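PDB 4F0L: amidohydrolase from Brucella melitensis biovar Abortus, which is probably a metal-dependent deaminase of the amidohydrolase superfamily, hydrolysing its substrate at an active site that here holds an iron(III) ion. Local coordinates for residues L211-P215 and V229-L233; L340-Y345 and W415-G419. All blocks are in the same frame, centred on the assembly; numbering follows the deposited sequence.

Interaction 1 of 2, residues L211-P215 and V229-L233; sequences LGVAP and VTQLL
Val213 and Val229 meet side by side, their branches running past each other in opposite directions. CG2 of Val213 lies 3.8 Å from CG1 of Val229, and the same methyl comes within 3.7 Å of the carbonyl O of Val229. The Val229 torsion puts CG1 anti to the backbone N (chi1 171°), which turns this methyl to the strand. CG1 of Val229 also borders the proline ring, 4.3 Å from CD of Pro215. The neighbouring ring atom, CG of Pro215, stands 4.2 Å from the methyl CG2 of Thr230. The hydroxyl of Thr230 is used elsewhere, on the carbonyl of Leu226 in the preceding helix.

The two segments belong to one beta-alpha-beta unit of the TIM barrel expected for this superfamily. Strand 210-215 leads through a loop to helix 223-229. Residues 229-233 then start the return to strand 238-242. A type I turn from Val229 to Leu232 reverses the chain, with Leu232 N bonded to Val229 O.

Beyond the turn, Leu233 crosses Leu211 at a slant. Its CD1 methyl sits 4.0 Å from CG of Leu211 and 3.7 Å from the Leu211 carbonyl O. No hydrogen bond joins the segments. Val238 of the next strand touches Val213, Pro215 and Thr230, while Ile196 of helix 189-203 packs on Leu233.

Interaction 2 of 2, residues L340-Y345 and W415-G419; sequences LRQLEY and WIFAG
Arg341 reaches across to bond the carbonyl of Ile416, near the end of helix 408-417. NH2 of Arg341 donates to Ile416 O at 2.9 Å, nearly straight at 166°. The oxygen lies in the guanidinium plane, but the donor is tilted out of the carbonyl plane. The arginine chain is extended to CD and then bends at chi3 (66°), which swings the guanidinium over to this oxygen. Its NH1 is held by a salt bridge to Asp338 of the same helix.

Phe417 packs beside the arginine. Its ring meets the Tyr345 ring obliquely, with centroids 5.8 Å apart and planes at 37°. The OH of Tyr345 lies at the edge of the Phe417 ring, 3.6 Å from CD1. CG of Glu344 is 4.0 Å from CE1 of Phe417, and the carboxylate plane stands almost perpendicular to the ring. Leu340 and Ile416 touch CD1 to CD1 at 3.9 Å.

A water donates to Phe417 O at 2.8 Å and also meets Tyr345 OH, a leg so short that its exact length is doubtful. Asn306 of the second subunit bonds this hydroxyl too. The Glu344 carboxylate pairs with Arg348 and accepts hydrogen bonds from the backbone N of Val356 and of Leu357. The contact joins two helices of the expected TIM-barrel fold at the subunit interface: helix 336-351 follows barrel strand 323-326, and helix 408-417 leads to strand 422-428.

From the N terminus the chain passes the small N-terminal strands and strands 56-66, 122-129 and 160-167 before strand 210-215. Interaction 1 closes a short loop there: 13 residues, including most of helix 223-229, separate its segments. The chain then runs through strands 238-242, 274-276, 296-299 and 323-326 before entering helix 336-351. Interaction 2 closes a longer loop of 69 residues, which holds helix 364-379 and strand 395-399. The two loops follow in series and neither nest nor cross. The centres of interactions 1 and 2 are about 33 Å apart. Interaction 1 joins a strand to the turn after its own helix; interaction 2 ties together two helices distant in sequence, beside the second subunit.

Interaction 1 of 2, residues L211-P215 and V229-L233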
loop_
_atom_site.group_PDB
_atom_site.type_symbol
_atom_site.label_atom_id
_atom_site.label_comp_id
_atom_site.label_asym_id
_atom_site.label_seq_id
_atom_site.Cartn_x
_atom_site.Cartn_y
_atom_site.Cartn_z
ATOM N N LEU B 211 7.001 0.061 31.083
ATOM C CA LEU B 211 5.583 -0.038 31.504
ATOM C C LEU B 211 5.035 1.362 31.665
ATOM O O LEU B 211 5.513 2.123 32.531
ATOM C CB LEU B 211 5.433 -0.813 32.823
ATOM C CG LEU B 211 4.028 -0.977 33.443
ATOM C CD1 LEU B 211 3.130 -1.765 32.496
ATOM C CD2 LEU B 211 4.080 -1.641 34.821
ATOM N N GLY B 212 4.047 1.715 30.831
ATOM C CA GLY B 212 3.356 2.987 30.961
ATOM C C GLY B 212 1.866 2.763 31.212
ATOM O O GLY B 212 1.474 1.673 31.632
ATOM N N VAL B 213 1.051 3.775 30.953
ATOM C CA VAL B 213 -0.410 3.686 31.106
ATOM C C VAL B 213 -1.118 4.286 29.895
ATOM O O VAL B 213 -0.557 5.140 29.198
ATOM C CB VAL B 213 -0.912 4.391 32.386
ATOM C CG1 VAL B 213 -0.191 3.844 33.638
ATOM C CG2 VAL B 213 -0.738 5.893 32.254
ATOM N N ALA B 214 -2.326 3.791 29.623
ATOM C CA ALA B 214 -3.070 4.169 28.431
ATOM C C ALA B 214 -4.529 4.455 28.812
ATOM O O ALA B 214 -5.380 3.595 28.662
ATOM C CB ALA B 214 -3.000 3.077 27.362
ATOM N N PRO B 215 -4.817 5.680 29.293
ATOM C CA PRO B 215 -6.219 6.068 29.312
ATOM C C PRO B 215 -6.812 5.924 27.922
ATOM O O PRO B 215 -6.239 6.411 26.939
ATOM C CB PRO B 215 -6.183 7.538 29.752
ATOM C CG PRO B 215 -4.764 7.982 29.604
ATOM C CD PRO B 215 -3.922 6.752 29.753
ATOM N N VAL B 229 -4.811 8.012 36.932
ATOM C CA VAL B 229 -4.104 7.042 36.089
ATOM C C VAL B 229 -2.756 7.579 35.646
ATOM O O VAL B 229 -1.756 6.860 35.691
ATOM C CB VAL B 229 -4.980 6.621 34.888
ATOM C CG1 VAL B 229 -4.196 5.807 33.889
ATOM C CG2 VAL B 229 -6.187 5.848 35.401
ATOM N N THR B 230 -2.710 8.855 35.290
ATOM C CA THR B 230 -1.489 9.448 34.744
ATOM C C THR B 230 -0.486 9.894 35.839
ATOM O O THR B 230 0.589 10.412 35.542
ATOM C CB THR B 230 -1.839 10.591 33.761
ATOM O OG1 THR B 230 -2.604 11.592 34.424
ATOM C CG2 THR B 230 -2.697 10.066 32.625
ATOM N N GLN B 231 -0.840 9.663 37.102
ATOM C CA GLN B 231 0.040 9.916 38.227
ATOM C C GLN B 231 0.645 8.614 38.761
ATOM O O GLN B 231 1.556 8.663 39.579
ATOM C CB GLN B 231 -0.720 10.683 39.355
ATOM N N LEU B 232 0.180 7.458 38.286
ATOM C CA LEU B 232 0.672 6.182 38.828
ATOM C C LEU B 232 2.153 5.964 38.607
ATOM O O LEU B 232 2.847 5.490 39.498
ATOM C CB LEU B 232 -0.065 4.983 38.228
ATOM C CG LEU B 232 -1.461 4.685 38.725
ATOM C CD1 LEU B 232 -1.965 3.469 37.950
ATOM C CD2 LEU B 232 -1.522 4.461 40.255
ATOM N N LEU B 233 2.622 6.277 37.404
ATOM C CA LEU B 233 3.990 6.053 36.997
ATOM C C LEU B 233 4.429 7.342 36.286
ATOM O O LEU B 233 4.445 7.409 35.047
ATOM C CB LEU B 233 4.085 4.832 36.059
ATOM C CG LEU B 233 3.729 3.466 36.678
ATOM C CD1 LEU B 233 3.490 2.392 35.604
ATOM C CD2 LEU B 233 4.754 3.018 37.740
#

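Interaction 2 of 2, residues L340-Y345 and W415-G419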
loop_
_atom_site.group_PDB
_atom_site.type_symbol
_atom_site.label_atom_id
_atom_site.label_comp_id
_atom_site.label_asym_id
_atom_site.label_seq_id
_atom_site.Cartn_x
_atom_site.Cartn_y
_atom_site.Cartn_z
ATOM N N LEU B 340 4.307 4.396 5.998
ATOM C CA LEU B 340 4.931 5.652 5.617
ATOM C C LEU B 340 4.399 6.100 4.263
ATOM O O LEU B 340 4.138 7.314 4.042
ATOM C CB LEU B 340 6.455 5.524 5.595
ATOM C CG LEU B 340 7.103 5.299 6.965
ATOM C CD1 LEU B 340 8.630 5.233 6.835
ATOM C CD2 LEU B 340 6.657 6.377 7.967
ATOM N N ARG B 341 4.287 5.161 3.329
ATOM C CA ARG B 341 3.740 5.488 2.021
ATOM C C ARG B 341 2.336 6.063 2.177
ATOM O O ARG B 341 2.003 7.093 1.565
ATOM C CB ARG B 341 3.736 4.233 1.156
ATOM C CG ARG B 341 3.330 4.419 -0.245
ATOM C CD ARG B 341 3.743 3.211 -1.101
ATOM N NE ARG B 341 3.026 2.006 -0.730
ATOM C CZ ARG B 341 3.553 0.919 -0.158
ATOM N NH1 ARG B 341 2.764 -0.104 0.132
ATOM N NH2 ARG B 341 4.839 0.807 0.133
ATOM N N GLN B 342 1.495 5.392 2.958
ATOM C CA GLN B 342 0.119 5.877 3.178
ATOM C C GLN B 342 0.088 7.278 3.815
ATOM O O GLN B 342 -0.696 8.138 3.400
ATOM C CB GLN B 342 -0.690 4.872 3.986
ATOM C CG GLN B 342 -2.109 5.312 4.376
ATOM C CD GLN B 342 -2.992 5.594 3.187
ATOM O OE1 GLN B 342 -2.885 4.913 2.175
ATOM N NE2 GLN B 342 -3.840 6.635 3.275
ATOM N N LEU B 343 0.968 7.523 4.790
ATOM C CA LEU B 343 1.076 8.854 5.360
ATOM C C LEU B 343 1.363 9.909 4.270
ATOM O O LEU B 343 0.591 10.869 4.108
ATOM C CB LEU B 343 2.142 8.883 6.445
ATOM C CG LEU B 343 2.447 10.224 7.094
ATOM C CD1 LEU B 343 1.198 10.868 7.702
ATOM C CD2 LEU B 343 3.593 10.037 8.107
ATOM N N GLU B 344 2.418 9.703 3.488
ATOM C CA GLU B 344 2.772 10.644 2.453
ATOM C C GLU B 344 1.662 10.793 1.435
ATOM O O GLU B 344 1.314 11.923 1.062
ATOM C CB GLU B 344 4.092 10.218 1.789
ATOM C CG GLU B 344 4.542 11.007 0.542
ATOM C CD GLU B 344 4.838 12.477 0.769
ATOM O OE1 GLU B 344 4.990 12.950 1.941
ATOM O OE2 GLU B 344 4.914 13.193 -0.255
ATOM N N TYR B 345 1.120 9.668 0.964
ATOM C CA TYR B 345 0.166 9.723 -0.118
ATOM C C TYR B 345 -1.123 10.391 0.343
ATOM O O TYR B 345 -1.778 11.058 -0.453
ATOM C CB TYR B 345 -0.124 8.345 -0.747
ATOM C CG TYR B 345 0.988 7.765 -1.638
ATOM C CD1 TYR B 345 2.144 8.484 -1.945
ATOM C CD2 TYR B 345 0.837 6.527 -2.213
ATOM C CE1 TYR B 345 3.133 7.959 -2.778
ATOM C CE2 TYR B 345 1.823 5.984 -3.034
ATOM C CZ TYR B 345 2.952 6.721 -3.349
ATOM O OH TYR B 345 3.901 6.170 -4.180
ATOM N N TRP B 415 12.647 1.336 -1.256
ATOM C CA TRP B 415 11.994 0.502 -0.288
ATOM C C TRP B 415 10.594 0.943 -0.055
ATOM O O TRP B 415 9.669 0.140 -0.102
ATOM C CB TRP B 415 12.762 0.590 1.025
ATOM C CG TRP B 415 12.243 -0.236 2.161
ATOM C CD1 TRP B 415 11.485 -1.409 2.106
ATOM C CD2 TRP B 415 12.479 0.000 3.570
ATOM N NE1 TRP B 415 11.235 -1.878 3.360
ATOM C CE2 TRP B 415 11.824 -1.087 4.283
ATOM C CE3 TRP B 415 13.130 0.991 4.303
ATOM C CZ2 TRP B 415 11.842 -1.168 5.671
ATOM C CZ3 TRP B 415 13.133 0.903 5.694
ATOM C CH2 TRP B 415 12.511 -0.155 6.355
ATOM N N ILE B 416 10.415 2.223 0.238
ATOM C CA ILE B 416 9.124 2.707 0.728
ATOM C C ILE B 416 8.121 2.956 -0.394
ATOM O O ILE B 416 6.943 2.705 -0.215
ATOM C CB ILE B 416 9.309 3.999 1.543
ATOM C CG1 ILE B 416 10.020 3.675 2.855
ATOM C CG2 ILE B 416 7.959 4.691 1.796
ATOM C CD1 ILE B 416 10.640 4.887 3.541
ATOM N N PHE B 417 8.573 3.441 -1.548
ATOM C CA PHE B 417 7.658 3.846 -2.617
ATOM C C PHE B 417 7.568 2.925 -3.802
ATOM O O PHE B 417 6.575 2.915 -4.484
ATOM C CB PHE B 417 7.989 5.269 -3.083
ATOM C CG PHE B 417 7.765 6.305 -2.018
ATOM C CD1 PHE B 417 6.481 6.697 -1.671
ATOM C CD2 PHE B 417 8.835 6.838 -1.308
ATOM C CE1 PHE B 417 6.262 7.640 -0.682
ATOM C CE2 PHE B 417 8.616 7.770 -0.297
ATOM C CZ PHE B 417 7.334 8.179 0.017
ATOM N N ALA B 418 8.632 2.186 -4.085
ATOM C CA ALA B 418 8.717 1.430 -5.334
ATOM C C ALA B 418 8.773 -0.065 -5.119
ATOM O O ALA B 418 8.809 -0.783 -6.089
ATOM C CB ALA B 418 9.909 1.883 -6.165
ATOM N N GLY B 419 8.808 -0.531 -3.869
ATOM C CA GLY B 419 8.845 -1.978 -3.601
ATOM C C GLY B 419 10.144 -2.633 -4.068
ATOM O O GLY B 419 10.187 -3.842 -4.329
HETATM O O HOH W 1 3.866 3.695 -4.545
#